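Local coordinates for protein GDP-mannose-dependent alpha-(1-6)-phosphatidylinositol monomannoside mannosyltransferase (Corynebacterium glutamicum, PDB 3OKP) that is a glycosyltransferase of the GT-B fold, built from two Rossmann-like domains, and holds a bound guanosine-5'-diphosphate-alpha-D-mannose, at residues E183-T188 and L270-I275; G212-I217 and G238-T243; T243-A248 and V255-R260; G303-A308 and I346-M351. One frame throughout, in Å; residues are numbered along the deposited sequence.

Interaction 1: residues E183-T188 and L270-I275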
# COMPACT_ATOMS: atom_id res chain seq x y z
N GLU A 183 0.32 -18.58 22.44
CA GLU A 183 -0.78 -19.52 22.24
C GLU A 183 -1.27 -19.53 20.80
O GLU A 183 -1.40 -20.59 20.19
CB GLU A 183 -1.96 -19.24 23.20
CG GLU A 183 -3.09 -20.27 23.09
CD GLU A 183 -4.29 -20.00 24.01
OE1 GLU A 183 -4.26 -19.04 24.81
OE2 GLU A 183 -5.27 -20.77 23.92
N ASP A 184 -1.55 -18.34 20.26
CA ASP A 184 -2.07 -18.22 18.90
C ASP A 184 -1.07 -18.67 17.84
O ASP A 184 -1.45 -19.34 16.88
CB ASP A 184 -2.55 -16.78 18.64
CG ASP A 184 -3.80 -16.43 19.44
OD1 ASP A 184 -4.44 -17.34 20.01
OD2 ASP A 184 -4.15 -15.23 19.50
N LYS A 185 0.20 -18.31 18.04
CA LYS A 185 1.28 -18.71 17.15
C LYS A 185 1.45 -20.23 17.11
O LYS A 185 1.61 -20.82 16.03
CB LYS A 185 2.59 -18.03 17.56
CG LYS A 185 3.81 -18.41 16.71
CD LYS A 185 5.03 -17.61 17.12
CE LYS A 185 6.25 -17.98 16.27
NZ LYS A 185 7.40 -17.09 16.57
N SER A 186 1.42 -20.86 18.28
CA SER A 186 1.55 -22.32 18.37
C SER A 186 0.36 -23.02 17.70
O SER A 186 0.56 -23.99 16.96
CB SER A 186 1.69 -22.76 19.83
OG SER A 186 2.10 -24.12 19.90
N ALA A 187 -0.85 -22.52 17.94
CA ALA A 187 -2.07 -23.09 17.35
C ALA A 187 -2.13 -22.93 15.83
O ALA A 187 -2.55 -23.85 15.13
CB ALA A 187 -3.32 -22.51 18.01
N THR A 188 -1.72 -21.76 15.33
CA THR A 188 -1.69 -21.49 13.89
C THR A 188 -0.79 -22.49 13.16
O THR A 188 -1.17 -23.05 12.13
CB THR A 188 -1.24 -20.03 13.59
OG1 THR A 188 -2.17 -19.12 14.19
CG2 THR A 188 -1.17 -19.76 12.09
N LEU A 270 0.86 -15.00 8.91
CA LEU A 270 1.95 -14.03 8.88
C LEU A 270 2.64 -13.92 10.24
O LEU A 270 3.86 -14.06 10.34
CB LEU A 270 1.44 -12.66 8.40
CG LEU A 270 2.37 -11.44 8.40
CD1 LEU A 270 3.66 -11.69 7.62
CD2 LEU A 270 1.64 -10.22 7.83
N ALA A 271 1.84 -13.71 11.29
CA ALA A 271 2.36 -13.51 12.65
C ALA A 271 3.07 -14.74 13.22
O ALA A 271 3.91 -14.62 14.12
CB ALA A 271 1.24 -13.06 13.58
N ALA A 272 2.75 -15.92 12.69
CA ALA A 272 3.34 -17.18 13.15
C ALA A 272 4.65 -17.54 12.43
O ALA A 272 5.36 -18.46 12.85
CB ALA A 272 2.33 -18.32 13.02
N ALA A 273 4.96 -16.81 11.36
CA ALA A 273 6.17 -17.06 10.57
C ALA A 273 7.44 -16.59 11.27
O ALA A 273 7.42 -15.68 12.11
CB ALA A 273 6.05 -16.40 9.20
N ASP A 274 8.56 -17.23 10.93
CA ASP A 274 9.87 -16.82 11.42
C ASP A 274 10.43 -15.65 10.61
O ASP A 274 11.07 -14.75 11.16
CB ASP A 274 10.84 -18.01 11.39
CG ASP A 274 10.42 -19.12 12.34
OD1 ASP A 274 10.43 -18.89 13.57
OD2 ASP A 274 10.10 -20.23 11.86
N ILE A 275 10.19 -15.67 9.30
CA ILE A 275 10.66 -14.62 8.39
C ILE A 275 9.56 -14.29 7.38
O ILE A 275 8.88 -15.19 6.90
CB ILE A 275 11.94 -15.07 7.61
CG1 ILE A 275 13.06 -15.51 8.56
CG2 ILE A 275 12.44 -13.95 6.68
CD1 ILE A 275 14.20 -16.24 7.87
O HOH W 1 6.55 -15.01 14.45

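Interaction 2: residues G212-I217 and G238-T243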
# COMPACT_ATOMS: atom_id res chain seq x y z
N GLY A 212 8.73 -11.77 -6.83
CA GLY A 212 9.89 -12.59 -6.49
C GLY A 212 9.61 -13.87 -5.73
O GLY A 212 10.49 -14.38 -5.02
N GLN A 213 8.39 -14.40 -5.87
CA GLN A 213 8.10 -15.76 -5.39
C GLN A 213 8.98 -16.75 -6.15
O GLN A 213 9.42 -17.74 -5.58
CB GLN A 213 6.63 -16.14 -5.58
CG GLN A 213 5.63 -15.36 -4.72
CD GLN A 213 5.02 -14.18 -5.45
OE1 GLN A 213 5.39 -13.86 -6.58
NE2 GLN A 213 4.06 -13.52 -4.80
N ASP A 214 9.22 -16.47 -7.43
CA ASP A 214 10.11 -17.29 -8.24
C ASP A 214 11.55 -17.26 -7.71
O ASP A 214 12.21 -18.30 -7.67
CB ASP A 214 10.04 -16.91 -9.74
CG ASP A 214 10.20 -15.42 -10.01
OD1 ASP A 214 10.57 -14.63 -9.12
OD2 ASP A 214 9.94 -15.02 -11.17
N SER A 215 12.00 -16.08 -7.29
CA SER A 215 13.33 -15.92 -6.68
C SER A 215 13.44 -16.72 -5.39
O SER A 215 14.45 -17.38 -5.14
CB SER A 215 13.62 -14.44 -6.41
OG SER A 215 13.53 -13.66 -7.59
N LEU A 216 12.38 -16.66 -4.58
CA LEU A 216 12.27 -17.43 -3.33
C LEU A 216 12.34 -18.94 -3.57
O LEU A 216 13.07 -19.65 -2.87
CB LEU A 216 10.98 -17.06 -2.59
CG LEU A 216 10.98 -16.26 -1.27
CD1 LEU A 216 12.28 -15.53 -0.96
CD2 LEU A 216 9.78 -15.31 -1.20
N ILE A 217 11.57 -19.41 -4.55
CA ILE A 217 11.54 -20.83 -4.91
C ILE A 217 12.92 -21.32 -5.36
O ILE A 217 13.35 -22.42 -4.99
CB ILE A 217 10.45 -21.12 -5.98
CG1 ILE A 217 9.05 -21.06 -5.34
CG2 ILE A 217 10.67 -22.48 -6.64
CD1 ILE A 217 7.91 -20.89 -6.34
N GLY A 238 -2.90 -15.31 -8.42
CA GLY A 238 -2.49 -14.57 -9.62
C GLY A 238 -2.14 -15.48 -10.78
O GLY A 238 -2.01 -16.69 -10.62
N ARG A 239 -1.98 -14.86 -11.95
CA ARG A 239 -1.77 -15.58 -13.22
C ARG A 239 -0.45 -16.36 -13.29
O ARG A 239 -0.32 -17.30 -14.07
CB ARG A 239 -1.87 -14.60 -14.40
N TYR A 240 0.51 -15.96 -12.45
CA TYR A 240 1.85 -16.57 -12.44
C TYR A 240 1.89 -17.89 -11.65
O TYR A 240 2.94 -18.54 -11.59
CB TYR A 240 2.85 -15.57 -11.87
CG TYR A 240 4.31 -15.78 -12.23
CD1 TYR A 240 4.71 -16.03 -13.55
CD2 TYR A 240 5.31 -15.68 -11.26
CE1 TYR A 240 6.06 -16.20 -13.88
CE2 TYR A 240 6.65 -15.85 -11.58
CZ TYR A 240 7.02 -16.10 -12.88
OH TYR A 240 8.35 -16.26 -13.18
N GLU A 241 0.76 -18.28 -11.06
CA GLU A 241 0.66 -19.49 -10.22
C GLU A 241 1.19 -20.77 -10.88
O GLU A 241 1.98 -21.49 -10.29
CB GLU A 241 -0.78 -19.70 -9.74
CG GLU A 241 -0.93 -20.78 -8.66
CD GLU A 241 -2.35 -21.30 -8.50
OE1 GLU A 241 -3.32 -20.54 -8.71
OE2 GLU A 241 -2.50 -22.49 -8.16
N SER A 242 0.74 -21.03 -12.11
CA SER A 242 1.12 -22.25 -12.83
C SER A 242 2.63 -22.34 -13.05
O SER A 242 3.22 -23.42 -12.95
CB SER A 242 0.36 -22.37 -14.16
OG SER A 242 0.67 -21.29 -15.02
N THR A 243 3.25 -21.20 -13.35
CA THR A 243 4.70 -21.12 -13.50
C THR A 243 5.42 -21.33 -12.17
O THR A 243 6.45 -22.02 -12.12
CB THR A 243 5.14 -19.78 -14.14
OG1 THR A 243 4.42 -19.58 -15.37
CG2 THR A 243 6.63 -19.77 -14.44

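Interaction 3: residues T243-A248 and V255-R260. With GDD (guanosine-5'-diphosphate-alpha-D-mannose), chain B.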
# COMPACT_ATOMS: atom_id res chain seq x y z
N THR A 243 3.25 -21.20 -13.35
CA THR A 243 4.70 -21.12 -13.50
C THR A 243 5.42 -21.33 -12.17
O THR A 243 6.45 -22.02 -12.12
CB THR A 243 5.14 -19.78 -14.14
OG1 THR A 243 4.42 -19.58 -15.37
CG2 THR A 243 6.63 -19.77 -14.44
N LEU A 244 4.88 -20.75 -11.10
CA LEU A 244 5.44 -20.93 -9.76
C LEU A 244 5.39 -22.39 -9.30
O LEU A 244 6.36 -22.90 -8.73
CB LEU A 244 4.73 -20.02 -8.74
CG LEU A 244 4.93 -18.50 -8.87
CD1 LEU A 244 4.08 -17.75 -7.87
CD2 LEU A 244 6.41 -18.12 -8.72
N ARG A 245 4.27 -23.05 -9.56
CA ARG A 245 4.12 -24.47 -9.22
C ARG A 245 5.13 -25.34 -9.98
O ARG A 245 5.69 -26.27 -9.42
CB ARG A 245 2.68 -24.94 -9.49
CG ARG A 245 1.65 -24.39 -8.51
CD ARG A 245 0.27 -24.96 -8.82
NE ARG A 245 -0.75 -24.56 -7.84
CZ ARG A 245 -0.99 -25.21 -6.70
NH1 ARG A 245 -0.28 -26.28 -6.36
NH2 ARG A 245 -1.94 -24.77 -5.88
N ARG A 246 5.36 -25.01 -11.26
CA ARG A 246 6.33 -25.73 -12.08
C ARG A 246 7.76 -25.52 -11.55
O ARG A 246 8.54 -26.47 -11.49
CB ARG A 246 6.24 -25.29 -13.55
CG ARG A 246 6.82 -26.30 -14.53
CD ARG A 246 7.03 -25.72 -15.92
NE ARG A 246 8.17 -24.80 -15.96
CZ ARG A 246 8.08 -23.48 -16.15
NH1 ARG A 246 6.90 -22.91 -16.33
NH2 ARG A 246 9.18 -22.74 -16.16
N LEU A 247 8.07 -24.29 -11.17
CA LEU A 247 9.36 -23.96 -10.57
C LEU A 247 9.60 -24.72 -9.26
O LEU A 247 10.73 -25.10 -8.96
CB LEU A 247 9.46 -22.45 -10.33
CG LEU A 247 10.30 -21.54 -11.23
CD1 LEU A 247 10.61 -22.12 -12.62
CD2 LEU A 247 9.66 -20.16 -11.35
N ALA A 248 8.52 -24.95 -8.51
CA ALA A 248 8.61 -25.59 -7.20
C ALA A 248 8.55 -27.12 -7.22
O ALA A 248 8.52 -27.75 -6.17
CB ALA A 248 7.52 -25.02 -6.28
N VAL A 255 7.43 -26.34 -0.03
CA VAL A 255 6.77 -25.16 -0.57
C VAL A 255 5.26 -25.39 -0.57
O VAL A 255 4.78 -26.39 -1.12
CB VAL A 255 7.26 -24.81 -2.00
CG1 VAL A 255 6.50 -23.62 -2.57
CG2 VAL A 255 8.76 -24.51 -2.00
N LYS A 256 4.52 -24.47 0.05
CA LYS A 256 3.07 -24.59 0.15
C LYS A 256 2.36 -23.43 -0.55
O LYS A 256 2.58 -22.26 -0.21
CB LYS A 256 2.63 -24.67 1.62
CG LYS A 256 3.34 -25.74 2.45
CD LYS A 256 2.82 -27.14 2.13
CE LYS A 256 3.46 -28.20 3.03
NZ LYS A 256 4.85 -28.53 2.61
N PHE A 257 1.52 -23.76 -1.52
CA PHE A 257 0.65 -22.79 -2.18
C PHE A 257 -0.70 -22.78 -1.48
O PHE A 257 -1.55 -23.65 -1.72
CB PHE A 257 0.49 -23.12 -3.67
CG PHE A 257 1.75 -22.94 -4.47
CD1 PHE A 257 2.06 -21.71 -5.04
CD2 PHE A 257 2.64 -24.00 -4.64
CE1 PHE A 257 3.23 -21.54 -5.78
CE2 PHE A 257 3.80 -23.83 -5.37
CZ PHE A 257 4.10 -22.60 -5.94
N LEU A 258 -0.89 -21.80 -0.60
CA LEU A 258 -2.07 -21.75 0.26
C LEU A 258 -3.25 -21.04 -0.38
O LEU A 258 -4.36 -21.04 0.17
CB LEU A 258 -1.71 -21.11 1.61
CG LEU A 258 -0.62 -21.77 2.47
CD1 LEU A 258 -0.45 -21.01 3.79
CD2 LEU A 258 -0.89 -23.25 2.74
N GLY A 259 -3.02 -20.43 -1.54
CA GLY A 259 -4.05 -19.66 -2.23
C GLY A 259 -4.33 -18.34 -1.54
O GLY A 259 -3.55 -17.91 -0.67
N ARG A 260 -5.42 -17.68 -1.91
CA ARG A 260 -5.80 -16.43 -1.27
C ARG A 260 -6.54 -16.73 0.03
O ARG A 260 -7.68 -17.21 0.01
CB ARG A 260 -6.64 -15.56 -2.20
CG ARG A 260 -6.54 -14.08 -1.87
CD ARG A 260 -7.52 -13.22 -2.65
NE ARG A 260 -7.42 -11.83 -2.22
CZ ARG A 260 -8.13 -11.29 -1.24
NH1 ARG A 260 -9.02 -12.02 -0.56
NH2 ARG A 260 -7.97 -10.01 -0.93
N2 GDD B . -6.85 -11.20 2.43
C2 GDD B . -5.72 -11.38 1.71
N1 GDD B . -5.37 -12.62 1.29
N3 GDD B . -4.94 -10.31 1.41
C4 GDD B . -3.79 -10.47 0.70
C5 GDD B . -3.42 -11.73 0.26
C6 GDD B . -4.24 -12.82 0.58
O6 GDD B . -3.93 -13.97 0.20
N7 GDD B . -2.27 -11.60 -0.42
C8 GDD B . -1.93 -10.29 -0.41
N9 GDD B . -2.87 -9.61 0.27
C1' GDD B . -2.89 -8.14 0.54
C2' GDD B . -1.81 -7.76 1.53
O2' GDD B . -2.24 -7.95 2.88
C3' GDD B . -1.55 -6.30 1.20
O3' GDD B . -2.39 -5.45 2.00
C4' GDD B . -1.93 -6.16 -0.27
O4' GDD B . -2.64 -7.36 -0.63
C5' GDD B . -0.69 -6.02 -1.16
O5' GDD B . -0.39 -4.64 -1.40
PA GDD B . 0.94 -4.19 -1.75
O1A GDD B . 0.98 -2.94 -1.68
O2A GDD B . 1.79 -4.66 -0.95
O3A GDD B . 1.30 -4.61 -3.09
PB GDD B . 0.50 -4.37 -4.28
O2B GDD B . -0.07 -3.26 -4.23
O3B GDD B . 1.24 -4.41 -5.29
O1B GDD B . -0.49 -5.41 -4.42

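Interaction 4: residues G303-A308 and I346-M351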
# COMPACT_ATOMS: atom_id res chain seq x y z
N GLY A 303 5.51 -8.12 14.05
CA GLY A 303 6.75 -8.43 14.75
C GLY A 303 7.58 -9.51 14.08
O GLY A 303 8.23 -10.31 14.76
N VAL A 304 7.57 -9.52 12.75
CA VAL A 304 8.26 -10.53 11.96
C VAL A 304 9.39 -9.88 11.15
O VAL A 304 9.14 -8.88 10.47
CB VAL A 304 7.27 -11.28 11.01
CG1 VAL A 304 7.98 -12.36 10.20
CG2 VAL A 304 6.11 -11.87 11.81
N PRO A 305 10.62 -10.44 11.22
CA PRO A 305 11.76 -9.95 10.43
C PRO A 305 11.45 -9.93 8.93
O PRO A 305 10.80 -10.84 8.43
CB PRO A 305 12.86 -10.98 10.72
CG PRO A 305 12.50 -11.56 12.03
CD PRO A 305 11.00 -11.57 12.09
N VAL A 306 11.91 -8.90 8.24
CA VAL A 306 11.57 -8.72 6.83
C VAL A 306 12.78 -8.85 5.90
O VAL A 306 13.84 -8.29 6.18
CB VAL A 306 10.85 -7.36 6.58
CG1 VAL A 306 10.74 -7.05 5.08
CG2 VAL A 306 9.48 -7.37 7.22
N ILE A 307 12.62 -9.60 4.82
CA ILE A 307 13.52 -9.50 3.68
C ILE A 307 12.74 -8.85 2.54
O ILE A 307 11.72 -9.36 2.09
CB ILE A 307 14.12 -10.87 3.27
CG1 ILE A 307 15.02 -11.42 4.40
CG2 ILE A 307 14.92 -10.74 1.97
CD1 ILE A 307 15.53 -12.83 4.18
N ALA A 308 13.22 -7.68 2.12
CA ALA A 308 12.59 -6.91 1.06
C ALA A 308 13.46 -6.89 -0.19
O ALA A 308 14.65 -7.21 -0.13
CB ALA A 308 12.31 -5.48 1.54
N ILE A 346 17.66 -15.25 18.15
CA ILE A 346 17.85 -14.04 18.95
C ILE A 346 17.81 -12.80 18.05
O ILE A 346 17.13 -11.83 18.36
CB ILE A 346 19.15 -14.08 19.78
CG1 ILE A 346 19.02 -15.14 20.87
CG2 ILE A 346 19.47 -12.71 20.39
CD1 ILE A 346 20.19 -15.18 21.81
N ARG A 347 18.55 -12.86 16.95
CA ARG A 347 18.53 -11.81 15.94
C ARG A 347 17.12 -11.61 15.39
O ARG A 347 16.67 -10.47 15.23
CB ARG A 347 19.51 -12.14 14.81
CG ARG A 347 19.70 -11.03 13.79
CD ARG A 347 20.75 -11.42 12.77
NE ARG A 347 20.67 -10.59 11.57
CZ ARG A 347 21.34 -10.83 10.44
NH1 ARG A 347 22.15 -11.87 10.35
NH2 ARG A 347 21.19 -10.02 9.41
N ARG A 348 16.42 -12.71 15.12
CA ARG A 348 15.04 -12.66 14.64
C ARG A 348 14.11 -11.96 15.64
O ARG A 348 13.34 -11.08 15.26
CB ARG A 348 14.50 -14.06 14.31
CG ARG A 348 14.87 -14.53 12.92
CD ARG A 348 14.10 -15.77 12.51
NE ARG A 348 14.81 -16.99 12.89
CZ ARG A 348 14.43 -17.83 13.86
NH1 ARG A 348 13.33 -17.60 14.56
NH2 ARG A 348 15.16 -18.90 14.11
N ALA A 349 14.21 -12.34 16.91
CA ALA A 349 13.43 -11.71 17.98
C ALA A 349 13.70 -10.20 18.05
O ALA A 349 12.77 -9.42 18.19
CB ALA A 349 13.72 -12.38 19.32
N ALA A 350 14.97 -9.82 17.94
CA ALA A 350 15.38 -8.41 17.98
C ALA A 350 14.87 -7.62 16.77
O ALA A 350 14.40 -6.49 16.91
CB ALA A 350 16.89 -8.29 18.11
N MET A 351 14.98 -8.22 15.59
CA MET A 351 14.51 -7.60 14.35
C MET A 351 13.00 -7.39 14.35
O MET A 351 12.51 -6.31 14.00
CB MET A 351 14.93 -8.42 13.13
CG MET A 351 16.39 -8.28 12.77
SD MET A 351 16.85 -9.30 11.35
CE MET A 351 15.92 -8.51 10.05

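Interaction 1: residues E183-T188 and L270-I275
K185 on helix 182-191 lies along A272, near the end of helix 263-272, within the second Rossmann-like domain of this GT-B glycosyltransferase. With CG anti to the backbone N (chi1 178°), the lysine leaves its helix from CB and runs out fully extended. K185 CG passes alongside A272, 3.8 Å from A272 CA and also close to its methyl. K185 CD then passes loosely by A271 O (4.4 Å). K185 CE comes within 3.6 Å of A272 O, a packing contact with an oxygen whose hydrogen bond comes from R189 NE. At the tip, NZ donates to a water that in turn donates to two backbone carbonyls. A long flexible lysine suits this boundary, covering a small residue with its methylenes while its ammonium stays wet. The carboxylate of D274, salt-bridged to R189, probably favours that charge weakly. Beside the lysine, T188 CG2 meets A272 CB at 3.9 Å; the small methyl of A272 lets both side chains come close. T188 OG1 turns back into its own helix and bonds to D184 O. The water accepts from K185 NZ at 3.1 Å and donates to A271 O at 2.7 Å and A273 O at 2.6 Å.

Interaction 2: residues G212-I217 and G238-T243
D214 and Y240 carry this contact, a single carboxylate-phenol hydrogen bond between the first turn of helix 213-226 and the type I turn G238-E241 that leads into helix 241-247. Along the first segment, G212 takes the N-cap place with a positive phi that glycine accepts readily, and its O receives L216 N. Q213 follows, directing NE2 to R206 O. D214 comes next, its CG in the crowded position between the backbone N and carbonyl carbon (chi1 50°). This keeps the carboxylate near its own backbone, where OD1 takes a weak bond from S215 N, and presents OD2 to the tyrosine. Y240 OH donates to D214 OD2 at 2.8 Å, meeting it on the anti side, 16° out of the carboxylate plane. The two flat groups stand almost perpendicular, 88° apart, with the carboxylate at the ring's edge; Y240 CE2 lies 3.4 Å from D214 OD2. A salt bridge from R281 NH2 also reaches OD2, so two donors grip this buried oxygen and probably favour its negative charge. Beyond, L216 packs on L232 of strand 231-235 and C203 of strand 200-204, while I217 fits between I234 of strand 231-235 and L244 and L247 of helix 241-247.

Interaction 3: residues T243-A248 and V255-R260
R245 lays its aliphatic chain over one face of the F257 ring. R245 CG stands almost above the middle, a CH-pi contact 3.9 Å from the F257 ring centroid and 12° off the ring normal. From there the extended chain slides along the phenylalanine toward its backbone end, bringing R245 NH2 to 3.7 Å from F257 CB, which sits over one face of the guanidinium near the rim. Guanidinium and ring planes are 30° apart. The charge finds its partner in the same helix, where NE makes a salt bridge with E241; arginine suits the place, its methylenes covering an aromatic while its head remains polar.

The far edge of the ring points at the helix; the flat phenylalanine suits its place by offering a face to the arginine methylenes and an edge to L244 and A248. L244 CB reaches F257 CE1 at 3.6 Å, and the carbonyl oxygen L244 O lies near the ring plane, 3.6 Å from F257 CZ. These residues belong to a beta-alpha-beta unit (strand 231-235, helix 241-247, strand 255-259) whose last strand borders the parallel sheet of the second Rossmann-like domain. One turn on from R245, the small A248 lets the strand come close: A248 CB is 4.0 Å from F257 CE2 and 4.1 Å from V255 CG1.

G259 adopts a positive phi, which glycine tolerates well, and the chain then enters the nucleotide pocket. R260 sets one guanidinium face over the guanine of guanosine-5'-diphosphate-alpha-D-mannose, with R260 CZ 3.8 Å from its C2, while R260 CG lies 3.3 Å from the ligand O6.

Interaction 4: residues G303-A308 and I346-M351
P305, M351 and R348 bury most of this contact, where the residue just ahead of strand 306-308 fits against one turn of helix 345-362. The proline ring leads. Its CG enters the groove between R348 and M351, one helical turn apart, and comes to 3.4 Å from R348 O and 3.9 Å from R348 CG. On the neighbouring corner of the ring, P305 CB meets M351 CE at 4.0 Å and M351 CB at 4.1 Å. A compact, rigid ring suits a groove of this width, and as proline has no backbone N-H to satisfy, its nitrogen side can be buried at little cost.

M351 supplies the flexible half of the socket. Its chain runs straight from CB to the sulfur and then bends (chi3 66°), which carries the terminal methyl back over P305; M351 CE also approaches V306 O, at 4.4 Å. R348 contributes only the root of its side chain. CB and CG lie against the proline, then a bend at chi3 (-90°) leads the guanidinium away, where NE bonds to L341 O and NH2 to L342 O at the end of helix 331-342.

The segment enters from G303, whose positive phi closes helix 294-301 with a Schellman motif, and continues into the parallel sheet, where P305 and I307 pair with F276 and V306 with L324. The contact thus joins the entry to strand 306-308 to helix 345-362. Its chemistry is mostly apolar, with one carbonyl oxygen against the ring carbon; it depends on close fit rather than on directional bonds, while the arginine's polar bonds hold helix 345-362 to the preceding helix.

How the interactions relate
All four contacts belong to the second Rossmann-like domain and fall into two groups. Interactions 2 and 3 share T243 and helix 241-247, with centres 7 Å apart; L244 and L247 of that helix pack on D214 and I217. Interactions 1 and 4 have centres 14 Å apart and meet directly, D274 O lying 3.3 Å from P305 CD. Between the groups the centres are 21 to 24 Å apart; interactions 3 and 4 reach the same parallel sheet, which has strand 255-259 at one border and 306-308 next to the other. Only interaction 3 holds a pocket residue, R260; side chains of A271, Y240 and V306 lie about 12, 13 and 11 Å from the bound guanosine-5'-diphosphate-alpha-D-mannose.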